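PDB 2J5U: MREC protein from Listeria monocytogenes, which is probably involved in forming and maintaining cell shape, and assembles as dimers within a larger homooligomer. Local coordinates for residues A73-R78 with M216-H221; P99-V103 with G183-A187; V135-G141 with Q174-G180; A145-N150 with E160-P165. The contacts are given in a common frame with arbitrary orientation. Residue numbers count along the deposited sequence, not the author numbering.

Interaction 1 of 4, residues A73-R78 with M216-H221; sequences ASVISR and MYDLNH
The backbone contact is brief. Residues 73-75 are extended, part of strand 68-77, and run antiparallel to the tail of 216-221, with Ser74 and His221 as a non-hydrogen-bonded pair (CA-CA 4.7 Å) whose side chains share one face of the sheet. Val75 N donates to Asn220 O at 2.8 Å and 159°, and the same Asn220 O receives a CA-H...O contact from Ser74 CA at 3.2 Å. On the shared face Ser74 (chi1 m) and His221 (chi1 m) bring their polar ends together, giving a weak hydrogen bond from His221 ND1 to Ser74 OG at 3.4 Å. Since strands 68-77 and 221-227 are the first and last of the six-stranded first barrel, this is where the connection from the second barrel returns and the first barrel closes, a seam continued by backbone hydrogen bonding of Ala73 with Val222. Among apolar groups, branched Val75 (chi1 t) suits an extended backbone and points at Leu219 (chi1 m), CG2 to CB 3.7 Å; both side chains also touch Val87. Charge enters with Arg78, nearly all-trans and long enough to span the widening gap: NH1 and NH2 both donate to Met216 O, at 2.9 and 3.0 Å, while NH2 lies 3.7 Å from Leu219 CD1. Arg78 NH1 also donates to Trp83 O, and the guanidinium forms a cation-pi contact with Trp83.

Interaction 2 of 4, residues P99-V103 with G183-A187; sequences PDMAV and GKFPA
Phe185 spreads one face of its ring over the methyl of Ala102, a CH-pi contact with CB 3.7 Å from the ring centroid and 22° off the normal; the small methyl lets the ring lie close against the strand. Phe185 has chi1 m, and its CE2 edge meets Asp100 O at 3.3 Å. The register is loose, with CA atoms of Ala102 and Phe185 5.7 Å apart, those of Asp100 and Lys184 6.3 Å, and no hydrogen bonds between the segments. Asp100 takes a left-handed backbone conformation (85/2) just before the extended residues 101-103, and its carboxylate faces Lys184 (chi1 p): OD1 touches CE at 3.3 Å and forms a long salt bridge to NZ at 3.7 Å. Pro186 CD lies 4.4 Å from Ala102 CB. This apolar packing, with one long charged pair beside it, joins strand 102-105 of the first barrel to a loop of the second, part of the interface of a double beta-barrel.

Interaction 3 of 4, residues V135-G141 with Q174-G180; sequences VSAKVQG and QKVVTSG
Strands 135-139 and 175-178, the first and fourth of the second beta-barrel along the chain, pair antiparallel and close it, their axes 4.5 Å apart at 141°. Lys138 and Val177 form the central hydrogen-bonded pair (CA-CA 5.3 Å): Lys138 N donates to Val177 O at 2.7 Å, and Val177 N to Lys138 O at 2.8 Å. Ala137-Thr178 and Val139-Val176, both 4.4 Å between CA atoms, are the flanking non-hydrogen-bonded pairs. Val177 (chi1 m) and Lys138 share a face, CG2 of the valine touching CE of the lysine at 3.9 Å. Lysine suits this partly exposed place because its aliphatic stem packs while NZ forms a salt bridge with Asp47 of the second subunit. Gln140, just beyond the strand, continues the pairing with N to Lys175 O at 2.9 Å; its chi1 m side chain brings NE2 to 3.9 Å from Val177 CG1 and to a hydrogen bond with Ser43 O of that subunit, where Lys175 meets Glu42. Val139 and Val176, on the opposite face from Val177, touch at CG2-CG2 4.2 Å, their branched side chains suiting the buried side where Val139 also meets Leu161. At the other end the chain turns through Gly180, whose positive phi (78°) glycine tolerates readily. Here Ser179 N donates to Ser136 O at 3.1 Å, almost linearly at 174°.

Interaction 4 of 4, residues A145-N150 with E160-P165; sequences AFGIIN and ELKQLP
Glu160 offers its backbone O to Asn150 N at 2.8 Å and receives a CA-H...O contact from Ile149 CA at 3.2 Å. Leu161 pairs with Ile149 at a non-hydrogen-bonded site, CA atoms 4.4 Å apart; the two side chains lie on one buried face, Ile149 CD1 (chi1 m, chi2 m) 3.6 Å from Leu161 CG. Leu161 CD2 also covers Gly147 CA at 3.7 Å, where a CB would clash with that methyl and with Lys162 O, so glycine fits. Lys162 forms the hydrogen-bonded pair with Ile148: Lys162 N to Ile148 O 2.8 Å, Ile148 N to Lys162 O 3.0 Å. Its side chain, chi1 m and then fully extended, reaches Asn150 OD1 with NZ at 3.1 Å, while Asn150 ND2 bonds Asn133 O. Gln163 turns left-handed (71/39), and the regular pairing stops. Leu164 packs on Phe170. Pro165, lacking an NH to donate, instead rests CD against Ala145 CB at 3.9 Å; Tyr217 of the second subunit packs on both residues. With axes 4.5 Å apart at 143°, the strands form a twisted antiparallel beta hairpin in the wall of the second barrel.

Overall arrangement
Interaction 1 belongs to the first barrel and interactions 3 and 4 to the second, while interaction 2 joins the two. Along the chain they nest: 4 inside 3, 3 inside 2, and 2 inside 1, so the whole second barrel is inserted before the last strand of the first. Interactions 3 and 4, centres 9 Å apart, are continuous, since strands 135-139 and 145-153 are neighbours in one sheet. Interaction 2 touches interaction 3 through Pro186 O and Thr178 OG1, 2.9 Å apart. Interactions 1 and 4 lie on opposite sides of the chain's centre, about 28 Å between centres. Interactions 3 and 4 both also touch the second subunit, so the second barrel contributes to the contact between subunits, consistent with a dimer.

Interaction 1 of 4, residues A73-R78 with M216-H221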
loop_
_atom_site.group_PDB
_atom_site.type_symbol
_atom_site.label_atom_id
_atom_site.label_comp_id
_atom_site.label_asym_id
_atom_site.label_seq_id
_atom_site.Cartn_x
_atom_site.Cartn_y
_atom_site.Cartn_z
ATOM N N ALA A 73 -16.063 22.607 -75.332
ATOM C CA ALA A 73 -16.601 22.363 -76.660
ATOM C C ALA A 73 -17.455 23.515 -77.174
ATOM O O ALA A 73 -17.879 24.388 -76.419
ATOM C CB ALA A 73 -17.406 21.071 -76.669
ATOM N N SER A 74 -17.711 23.509 -78.473
ATOM C CA SER A 74 -18.517 24.561 -79.060
ATOM C C SER A 74 -19.716 23.985 -79.788
ATOM O O SER A 74 -19.662 22.892 -80.346
ATOM C CB SER A 74 -17.678 25.381 -80.046
ATOM O OG SER A 74 -16.542 25.936 -79.409
ATOM N N VAL A 75 -20.805 24.730 -79.766
ATOM C CA VAL A 75 -22.000 24.326 -80.467
ATOM C C VAL A 75 -21.666 24.517 -81.942
ATOM O O VAL A 75 -21.260 25.607 -82.332
ATOM C CB VAL A 75 -23.166 25.251 -80.127
ATOM C CG1 VAL A 75 -24.380 24.842 -80.902
ATOM C CG2 VAL A 75 -23.453 25.202 -78.658
ATOM N N ILE A 76 -21.803 23.478 -82.760
ATOM C CA ILE A 76 -21.529 23.637 -84.187
ATOM C C ILE A 76 -22.785 23.602 -85.064
ATOM O O ILE A 76 -22.694 23.786 -86.269
ATOM C CB ILE A 76 -20.551 22.579 -84.708
ATOM C CG1 ILE A 76 -21.162 21.191 -84.587
ATOM C CG2 ILE A 76 -19.271 22.648 -83.927
ATOM C CD1 ILE A 76 -20.267 20.105 -85.109
ATOM N N SER A 77 -23.952 23.372 -84.474
ATOM C CA SER A 77 -25.187 23.340 -85.251
ATOM C C SER A 77 -26.427 23.333 -84.382
ATOM O O SER A 77 -26.479 22.662 -83.360
ATOM C CB SER A 77 -25.220 22.123 -86.173
ATOM O OG SER A 77 -26.457 22.057 -86.867
ATOM N N ARG A 78 -27.430 24.092 -84.795
ATOM C CA ARG A 78 -28.680 24.180 -84.061
ATOM C C ARG A 78 -29.770 24.516 -85.071
ATOM O O ARG A 78 -29.663 25.486 -85.818
ATOM C CB ARG A 78 -28.579 25.255 -82.983
ATOM C CG ARG A 78 -29.755 25.296 -82.043
ATOM C CD ARG A 78 -29.462 26.195 -80.863
ATOM N NE ARG A 78 -30.532 26.175 -79.877
ATOM C CZ ARG A 78 -30.457 26.763 -78.687
ATOM N NH1 ARG A 78 -31.485 26.687 -77.856
ATOM N NH2 ARG A 78 -29.359 27.424 -78.325
ATOM N N MET A 216 -30.136 29.475 -72.202
ATOM C CA MET A 216 -29.962 28.491 -73.254
ATOM C C MET A 216 -30.432 28.920 -74.640
ATOM O O MET A 216 -30.345 28.148 -75.596
ATOM C CB MET A 216 -30.635 27.192 -72.813
ATOM C CG MET A 216 -30.022 26.655 -71.531
ATOM S SD MET A 216 -31.090 25.590 -70.598
ATOM C CE MET A 216 -30.678 24.143 -71.284
ATOM N N TYR A 217 -30.901 30.157 -74.765
ATOM C CA TYR A 217 -31.366 30.641 -76.063
ATOM C C TYR A 217 -30.229 30.881 -77.036
ATOM O O TYR A 217 -30.412 30.792 -78.243
ATOM C CB TYR A 217 -32.170 31.930 -75.919
ATOM C CG TYR A 217 -32.596 32.524 -77.254
ATOM C CD1 TYR A 217 -31.907 33.612 -77.817
ATOM C CD2 TYR A 217 -33.666 31.976 -77.974
ATOM C CE1 TYR A 217 -32.275 34.139 -79.066
ATOM C CE2 TYR A 217 -34.043 32.489 -79.221
ATOM C CZ TYR A 217 -33.345 33.568 -79.762
ATOM O OH TYR A 217 -33.716 34.057 -81.000
ATOM N N ASP A 218 -29.054 31.184 -76.514
ATOM C CA ASP A 218 -27.915 31.436 -77.376
ATOM C C ASP A 218 -26.706 30.702 -76.815
ATOM O O ASP A 218 -26.042 31.184 -75.907
ATOM C CB ASP A 218 -27.654 32.941 -77.441
ATOM C CG ASP A 218 -26.545 33.309 -78.414
ATOM O OD1 ASP A 218 -26.206 34.509 -78.470
ATOM O OD2 ASP A 218 -26.011 32.422 -79.123
ATOM N N LEU A 219 -26.411 29.533 -77.358
ATOM C CA LEU A 219 -25.290 28.758 -76.855
ATOM C C LEU A 219 -24.149 28.715 -77.837
ATOM O O LEU A 219 -24.365 28.558 -79.034
ATOM C CB LEU A 219 -25.724 27.322 -76.568
ATOM C CG LEU A 219 -26.836 27.087 -75.557
ATOM C CD1 LEU A 219 -27.341 25.675 -75.707
ATOM C CD2 LEU A 219 -26.322 27.330 -74.161
ATOM N N ASN A 220 -22.934 28.847 -77.328
ATOM C CA ASN A 220 -21.767 28.767 -78.173
ATOM C C ASN A 220 -20.724 27.921 -77.476
ATOM O O ASN A 220 -20.512 26.766 -77.839
ATOM C CB ASN A 220 -21.190 30.140 -78.453
ATOM C CG ASN A 220 -19.981 30.072 -79.370
ATOM O OD1 ASN A 220 -19.175 31.001 -79.423
ATOM N ND2 ASN A 220 -19.852 28.962 -80.104
ATOM N N HIS A 221 -20.065 28.496 -76.476
ATOM C CA HIS A 221 -19.055 27.758 -75.728
ATOM C C HIS A 221 -19.712 26.962 -74.619
ATOM O O HIS A 221 -20.574 27.463 -73.890
ATOM C CB HIS A 221 -18.001 28.706 -75.196
ATOM C CG HIS A 221 -17.159 29.291 -76.281
ATOM N ND1 HIS A 221 -16.501 28.506 -77.206
ATOM C CD2 HIS A 221 -16.914 30.575 -76.634
ATOM C CE1 HIS A 221 -15.890 29.282 -78.083
ATOM N NE2 HIS A 221 -16.123 30.540 -77.758
#

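Interaction 2 of 4, residues P99-V103 with G183-A187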
loop_
_atom_site.group_PDB
_atom_site.type_symbol
_atom_site.label_atom_id
_atom_site.label_comp_id
_atom_site.label_asym_id
_atom_site.label_seq_id
_atom_site.Cartn_x
_atom_site.Cartn_y
_atom_site.Cartn_z
ATOM N N PRO A 99 -22.540 9.303 -73.862
ATOM C CA PRO A 99 -23.957 9.576 -73.596
ATOM C C PRO A 99 -24.190 9.693 -72.082
ATOM O O PRO A 99 -23.610 8.948 -71.305
ATOM C CB PRO A 99 -24.662 8.347 -74.172
ATOM C CG PRO A 99 -23.788 7.966 -75.313
ATOM C CD PRO A 99 -22.373 8.191 -74.814
ATOM N N ASP A 100 -25.037 10.631 -71.682
ATOM C CA ASP A 100 -25.382 10.860 -70.280
ATOM C C ASP A 100 -24.446 11.762 -69.489
ATOM O O ASP A 100 -24.658 11.971 -68.294
ATOM C CB ASP A 100 -25.568 9.533 -69.546
ATOM C CG ASP A 100 -26.909 8.887 -69.848
ATOM O OD1 ASP A 100 -27.075 7.688 -69.532
ATOM O OD2 ASP A 100 -27.803 9.573 -70.398
ATOM N N MET A 101 -23.416 12.293 -70.142
ATOM C CA MET A 101 -22.511 13.220 -69.476
ATOM C C MET A 101 -23.227 14.578 -69.391
ATOM O O MET A 101 -23.989 14.955 -70.286
ATOM C CB MET A 101 -21.204 13.368 -70.266
ATOM C CG MET A 101 -20.118 12.373 -69.900
ATOM S SD MET A 101 -18.649 12.484 -70.897
ATOM C CE MET A 101 -17.845 11.037 -70.454
ATOM N N ALA A 102 -22.996 15.309 -68.310
ATOM C CA ALA A 102 -23.628 16.612 -68.139
ATOM C C ALA A 102 -22.929 17.660 -68.998
ATOM O O ALA A 102 -21.720 17.587 -69.220
ATOM C CB ALA A 102 -23.570 17.019 -66.687
ATOM N N VAL A 103 -23.689 18.625 -69.498
ATOM C CA VAL A 103 -23.105 19.682 -70.303
ATOM C C VAL A 103 -23.489 20.978 -69.636
ATOM O O VAL A 103 -24.664 21.203 -69.332
ATOM C CB VAL A 103 -23.637 19.693 -71.737
ATOM C CG1 VAL A 103 -22.971 20.816 -72.509
ATOM C CG2 VAL A 103 -23.371 18.352 -72.414
ATOM N N GLY A 183 -27.100 8.980 -60.707
ATOM C CA GLY A 183 -25.973 8.167 -61.119
ATOM C C GLY A 183 -25.157 8.595 -62.317
ATOM O O GLY A 183 -24.208 7.903 -62.683
ATOM N N LYS A 184 -25.479 9.725 -62.933
ATOM C CA LYS A 184 -24.718 10.128 -64.100
ATOM C C LYS A 184 -24.116 11.519 -64.135
ATOM O O LYS A 184 -23.277 11.797 -64.981
ATOM C CB LYS A 184 -25.545 9.909 -65.358
ATOM C CG LYS A 184 -26.942 10.421 -65.268
ATOM C CD LYS A 184 -27.906 9.273 -65.156
ATOM C CE LYS A 184 -27.819 8.352 -66.365
ATOM N NZ LYS A 184 -29.006 7.434 -66.431
ATOM N N PHE A 185 -24.520 12.396 -63.232
ATOM C CA PHE A 185 -23.959 13.747 -63.216
ATOM C C PHE A 185 -23.183 13.911 -61.931
ATOM O O PHE A 185 -23.437 13.203 -60.959
ATOM C CB PHE A 185 -25.056 14.819 -63.196
ATOM C CG PHE A 185 -25.855 14.930 -64.459
ATOM C CD1 PHE A 185 -26.991 15.731 -64.484
ATOM C CD2 PHE A 185 -25.451 14.307 -65.626
ATOM C CE1 PHE A 185 -27.714 15.918 -65.656
ATOM C CE2 PHE A 185 -26.162 14.484 -66.808
ATOM C CZ PHE A 185 -27.298 15.296 -66.824
ATOM N N PRO A 186 -22.191 14.819 -61.916
ATOM C CA PRO A 186 -21.454 15.015 -60.671
ATOM C C PRO A 186 -22.425 15.889 -59.888
ATOM O O PRO A 186 -23.278 16.543 -60.489
ATOM C CB PRO A 186 -20.222 15.785 -61.120
ATOM C CG PRO A 186 -20.733 16.570 -62.274
ATOM C CD PRO A 186 -21.536 15.539 -63.020
ATOM N N ALA A 187 -22.333 15.902 -58.566
ATOM C CA ALA A 187 -23.252 16.738 -57.811
ATOM C C ALA A 187 -22.692 18.151 -57.671
ATOM O O ALA A 187 -21.493 18.369 -57.832
ATOM C CB ALA A 187 -23.511 16.130 -56.447
#

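Interaction 3 of 4, residues V135-G141 with Q174-G180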
loop_
_atom_site.group_PDB
_atom_site.type_symbol
_atom_site.label_atom_id
_atom_site.label_comp_id
_atom_site.label_asym_id
_atom_site.label_seq_id
_atom_site.Cartn_x
_atom_site.Cartn_y
_atom_site.Cartn_z
ATOM N N VAL A 135 -33.610 15.382 -64.402
ATOM C CA VAL A 135 -32.327 15.424 -63.712
ATOM C C VAL A 135 -32.562 15.453 -62.198
ATOM O O VAL A 135 -33.460 16.140 -61.708
ATOM C CB VAL A 135 -31.447 16.634 -64.216
ATOM C CG1 VAL A 135 -32.301 17.628 -64.896
ATOM C CG2 VAL A 135 -30.702 17.295 -63.079
ATOM N N SER A 136 -31.782 14.660 -61.466
ATOM C CA SER A 136 -31.894 14.582 -60.005
ATOM C C SER A 136 -31.307 15.862 -59.415
ATOM O O SER A 136 -30.158 16.218 -59.696
ATOM C CB SER A 136 -31.095 13.395 -59.466
ATOM O OG SER A 136 -31.410 12.191 -60.122
ATOM N N ALA A 137 -32.074 16.530 -58.569
ATOM C CA ALA A 137 -31.613 17.781 -58.000
ATOM C C ALA A 137 -31.805 17.931 -56.507
ATOM O O ALA A 137 -32.603 17.234 -55.883
ATOM C CB ALA A 137 -32.301 18.956 -58.717
ATOM N N LYS A 138 -31.066 18.891 -55.964
ATOM C CA LYS A 138 -31.095 19.223 -54.555
ATOM C C LYS A 138 -31.331 20.729 -54.387
ATOM O O LYS A 138 -30.765 21.547 -55.126
ATOM C CB LYS A 138 -29.764 18.838 -53.907
ATOM C CG LYS A 138 -29.753 18.998 -52.402
ATOM C CD LYS A 138 -28.422 18.584 -51.821
ATOM C CE LYS A 138 -27.323 19.496 -52.309
ATOM N NZ LYS A 138 -26.016 19.112 -51.733
ATOM N N VAL A 139 -32.192 21.085 -53.435
ATOM C CA VAL A 139 -32.473 22.485 -53.134
ATOM C C VAL A 139 -31.664 22.812 -51.879
ATOM O O VAL A 139 -31.914 22.238 -50.810
ATOM C CB VAL A 139 -33.949 22.715 -52.788
ATOM C CG1 VAL A 139 -34.177 24.187 -52.521
ATOM C CG2 VAL A 139 -34.839 22.212 -53.894
ATOM N N GLN A 140 -30.699 23.721 -52.001
ATOM C CA GLN A 140 -29.875 24.083 -50.857
ATOM C C GLN A 140 -30.659 24.892 -49.837
ATOM O O GLN A 140 -31.396 25.811 -50.188
ATOM C CB GLN A 140 -28.664 24.885 -51.303
ATOM C CG GLN A 140 -27.830 24.200 -52.342
ATOM C CD GLN A 140 -26.592 24.988 -52.675
ATOM O OE1 GLN A 140 -26.602 26.219 -52.641
ATOM N NE2 GLN A 140 -25.518 24.291 -53.012
ATOM N N GLY A 141 -30.500 24.538 -48.570
ATOM C CA GLY A 141 -31.189 25.246 -47.508
ATOM C C GLY A 141 -30.565 24.856 -46.187
ATOM O O GLY A 141 -29.642 24.034 -46.160
ATOM N N GLN A 174 -33.878 30.252 -53.281
ATOM C CA GLN A 174 -33.025 29.136 -52.896
ATOM C C GLN A 174 -32.400 28.554 -54.155
ATOM O O GLN A 174 -33.044 28.471 -55.210
ATOM C CB GLN A 174 -33.826 28.053 -52.169
ATOM C CG GLN A 174 -34.507 28.521 -50.898
ATOM C CD GLN A 174 -35.067 27.371 -50.087
ATOM O OE1 GLN A 174 -34.315 26.591 -49.499
ATOM N NE2 GLN A 174 -36.392 27.251 -50.059
ATOM N N LYS A 175 -31.139 28.158 -54.043
ATOM C CA LYS A 175 -30.435 27.596 -55.176
ATOM C C LYS A 175 -30.703 26.110 -55.328
ATOM O O LYS A 175 -30.891 25.389 -54.346
ATOM C CB LYS A 175 -28.948 27.875 -55.032
ATOM C CG LYS A 175 -28.738 29.328 -54.707
ATOM C CD LYS A 175 -27.400 29.860 -55.133
ATOM C CE LYS A 175 -27.304 31.317 -54.718
ATOM N NZ LYS A 175 -26.047 31.932 -55.189
ATOM N N VAL A 176 -30.756 25.675 -56.582
ATOM C CA VAL A 176 -30.993 24.280 -56.914
ATOM C C VAL A 176 -29.764 23.767 -57.649
ATOM O O VAL A 176 -29.259 24.410 -58.567
ATOM C CB VAL A 176 -32.251 24.130 -57.807
ATOM C CG1 VAL A 176 -32.420 22.686 -58.236
ATOM C CG2 VAL A 176 -33.476 24.586 -57.043
ATOM N N VAL A 177 -29.270 22.610 -57.228
ATOM C CA VAL A 177 -28.085 22.031 -57.849
ATOM C C VAL A 177 -28.296 20.555 -58.135
ATOM O O VAL A 177 -29.279 19.972 -57.704
ATOM C CB VAL A 177 -26.840 22.193 -56.937
ATOM C CG1 VAL A 177 -26.596 23.654 -56.657
ATOM C CG2 VAL A 177 -27.040 21.441 -55.637
ATOM N N THR A 178 -27.371 19.960 -58.875
ATOM C CA THR A 178 -27.469 18.550 -59.198
ATOM C C THR A 178 -27.109 17.737 -57.965
ATOM O O THR A 178 -26.177 18.072 -57.240
ATOM C CB THR A 178 -26.528 18.178 -60.343
ATOM O OG1 THR A 178 -25.217 18.671 -60.062
ATOM C CG2 THR A 178 -27.017 18.780 -61.640
ATOM N N SER A 179 -27.861 16.671 -57.727
ATOM C CA SER A 179 -27.636 15.805 -56.576
ATOM C C SER A 179 -26.676 14.661 -56.884
ATOM O O SER A 179 -26.052 14.106 -55.986
ATOM C CB SER A 179 -28.961 15.218 -56.112
ATOM O OG SER A 179 -29.487 14.312 -57.065
ATOM N N GLY A 180 -26.564 14.315 -58.160
ATOM C CA GLY A 180 -25.716 13.212 -58.563
ATOM C C GLY A 180 -26.401 11.873 -58.292
ATOM O O GLY A 180 -25.924 10.822 -58.713
#

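Interaction 4 of 4, residues A145-N150 with E160-P165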
loop_
_atom_site.group_PDB
_atom_site.type_symbol
_atom_site.label_atom_id
_atom_site.label_comp_id
_atom_site.label_asym_id
_atom_site.label_seq_id
_atom_site.Cartn_x
_atom_site.Cartn_y
_atom_site.Cartn_z
ATOM N N ALA A 145 -33.199 19.463 -49.569
ATOM C CA ALA A 145 -34.347 18.676 -50.020
ATOM C C ALA A 145 -33.993 18.140 -51.405
ATOM O O ALA A 145 -33.225 18.764 -52.140
ATOM C CB ALA A 145 -35.601 19.537 -50.084
ATOM N N PHE A 146 -34.542 16.983 -51.755
ATOM C CA PHE A 146 -34.252 16.379 -53.045
ATOM C C PHE A 146 -35.481 16.233 -53.920
ATOM O O PHE A 146 -36.596 16.105 -53.431
ATOM C CB PHE A 146 -33.593 15.021 -52.839
ATOM C CG PHE A 146 -32.318 15.098 -52.064
ATOM C CD1 PHE A 146 -32.337 15.218 -50.675
ATOM C CD2 PHE A 146 -31.089 15.121 -52.721
ATOM C CE1 PHE A 146 -31.145 15.363 -49.955
ATOM C CE2 PHE A 146 -29.892 15.266 -52.004
ATOM C CZ PHE A 146 -29.924 15.387 -50.625
ATOM N N GLY A 147 -35.270 16.265 -55.226
ATOM C CA GLY A 147 -36.382 16.139 -56.142
ATOM C C GLY A 147 -35.909 15.878 -57.557
ATOM O O GLY A 147 -34.713 15.698 -57.809
ATOM N N ILE A 148 -36.857 15.854 -58.485
ATOM C CA ILE A 148 -36.538 15.617 -59.879
ATOM C C ILE A 148 -36.944 16.803 -60.746
ATOM O O ILE A 148 -38.082 17.261 -60.687
ATOM C CB ILE A 148 -37.263 14.367 -60.405
ATOM C CG1 ILE A 148 -36.994 13.173 -59.489
ATOM C CG2 ILE A 148 -36.783 14.055 -61.799
ATOM C CD1 ILE A 148 -35.536 12.772 -59.407
ATOM N N ILE A 149 -36.006 17.327 -61.521
ATOM C CA ILE A 149 -36.339 18.418 -62.423
ATOM C C ILE A 149 -36.960 17.664 -63.595
ATOM O O ILE A 149 -36.368 16.712 -64.113
ATOM C CB ILE A 149 -35.092 19.165 -62.919
ATOM C CG1 ILE A 149 -34.432 19.936 -61.769
ATOM C CG2 ILE A 149 -35.481 20.083 -64.069
ATOM C CD1 ILE A 149 -35.213 21.093 -61.277
ATOM N N ASN A 150 -38.145 18.074 -64.018
ATOM C CA ASN A 150 -38.810 17.363 -65.090
ATOM C C ASN A 150 -39.891 18.194 -65.757
ATOM O O ASN A 150 -41.036 18.198 -65.318
ATOM C CB ASN A 150 -39.422 16.094 -64.520
ATOM C CG ASN A 150 -40.170 15.301 -65.550
ATOM O OD1 ASN A 150 -41.296 14.868 -65.317
ATOM N ND2 ASN A 150 -39.548 15.093 -66.697
ATOM N N GLU A 160 -39.624 22.636 -63.865
ATOM C CA GLU A 160 -40.445 22.048 -62.805
ATOM C C GLU A 160 -39.647 21.125 -61.881
ATOM O O GLU A 160 -39.099 20.120 -62.323
ATOM C CB GLU A 160 -41.597 21.229 -63.390
ATOM C CG GLU A 160 -42.880 21.996 -63.629
ATOM C CD GLU A 160 -44.091 21.072 -63.727
ATOM O OE1 GLU A 160 -44.434 20.435 -62.702
ATOM O OE2 GLU A 160 -44.695 20.976 -64.822
ATOM N N LEU A 161 -39.592 21.461 -60.598
ATOM C CA LEU A 161 -38.890 20.636 -59.621
ATOM C C LEU A 161 -39.988 19.867 -58.917
ATOM O O LEU A 161 -40.722 20.437 -58.120
ATOM C CB LEU A 161 -38.166 21.507 -58.606
ATOM C CG LEU A 161 -36.861 20.936 -58.061
ATOM C CD1 LEU A 161 -36.497 21.704 -56.811
ATOM C CD2 LEU A 161 -37.001 19.455 -57.766
ATOM N N LYS A 162 -40.107 18.581 -59.214
ATOM C CA LYS A 162 -41.164 17.765 -58.624
ATOM C C LYS A 162 -40.718 16.858 -57.483
ATOM O O LYS A 162 -39.553 16.465 -57.386
ATOM C CB LYS A 162 -41.811 16.883 -59.696
ATOM C CG LYS A 162 -42.290 17.603 -60.941
ATOM C CD LYS A 162 -42.818 16.601 -61.956
ATOM C CE LYS A 162 -43.320 17.283 -63.219
ATOM N NZ LYS A 162 -43.824 16.289 -64.207
ATOM N N GLN A 163 -41.675 16.529 -56.623
ATOM C CA GLN A 163 -41.455 15.631 -55.498
ATOM C C GLN A 163 -40.630 16.072 -54.314
ATOM O O GLN A 163 -39.869 15.278 -53.768
ATOM C CB GLN A 163 -40.894 14.319 -56.008
ATOM C CG GLN A 163 -41.933 13.509 -56.689
ATOM C CD GLN A 163 -41.390 12.218 -57.215
ATOM O OE1 GLN A 163 -40.674 12.191 -58.221
ATOM N NE2 GLN A 163 -41.720 11.124 -56.536
ATOM N N LEU A 164 -40.777 17.324 -53.909
ATOM C CA LEU A 164 -40.061 17.818 -52.755
ATOM C C LEU A 164 -40.934 17.463 -51.568
ATOM O O LEU A 164 -42.153 17.393 -51.695
ATOM C CB LEU A 164 -39.874 19.328 -52.843
ATOM C CG LEU A 164 -38.868 19.782 -53.899
ATOM C CD1 LEU A 164 -39.403 19.410 -55.253
ATOM C CD2 LEU A 164 -38.637 21.285 -53.827
ATOM N N PRO A 165 -40.324 17.209 -50.403
ATOM C CA PRO A 165 -41.083 16.856 -49.197
ATOM C C PRO A 165 -42.188 17.871 -48.922
ATOM O O PRO A 165 -41.955 19.075 -48.976
ATOM C CB PRO A 165 -40.013 16.827 -48.109
ATOM C CG PRO A 165 -38.934 17.757 -48.639
ATOM C CD PRO A 165 -38.895 17.394 -50.097
#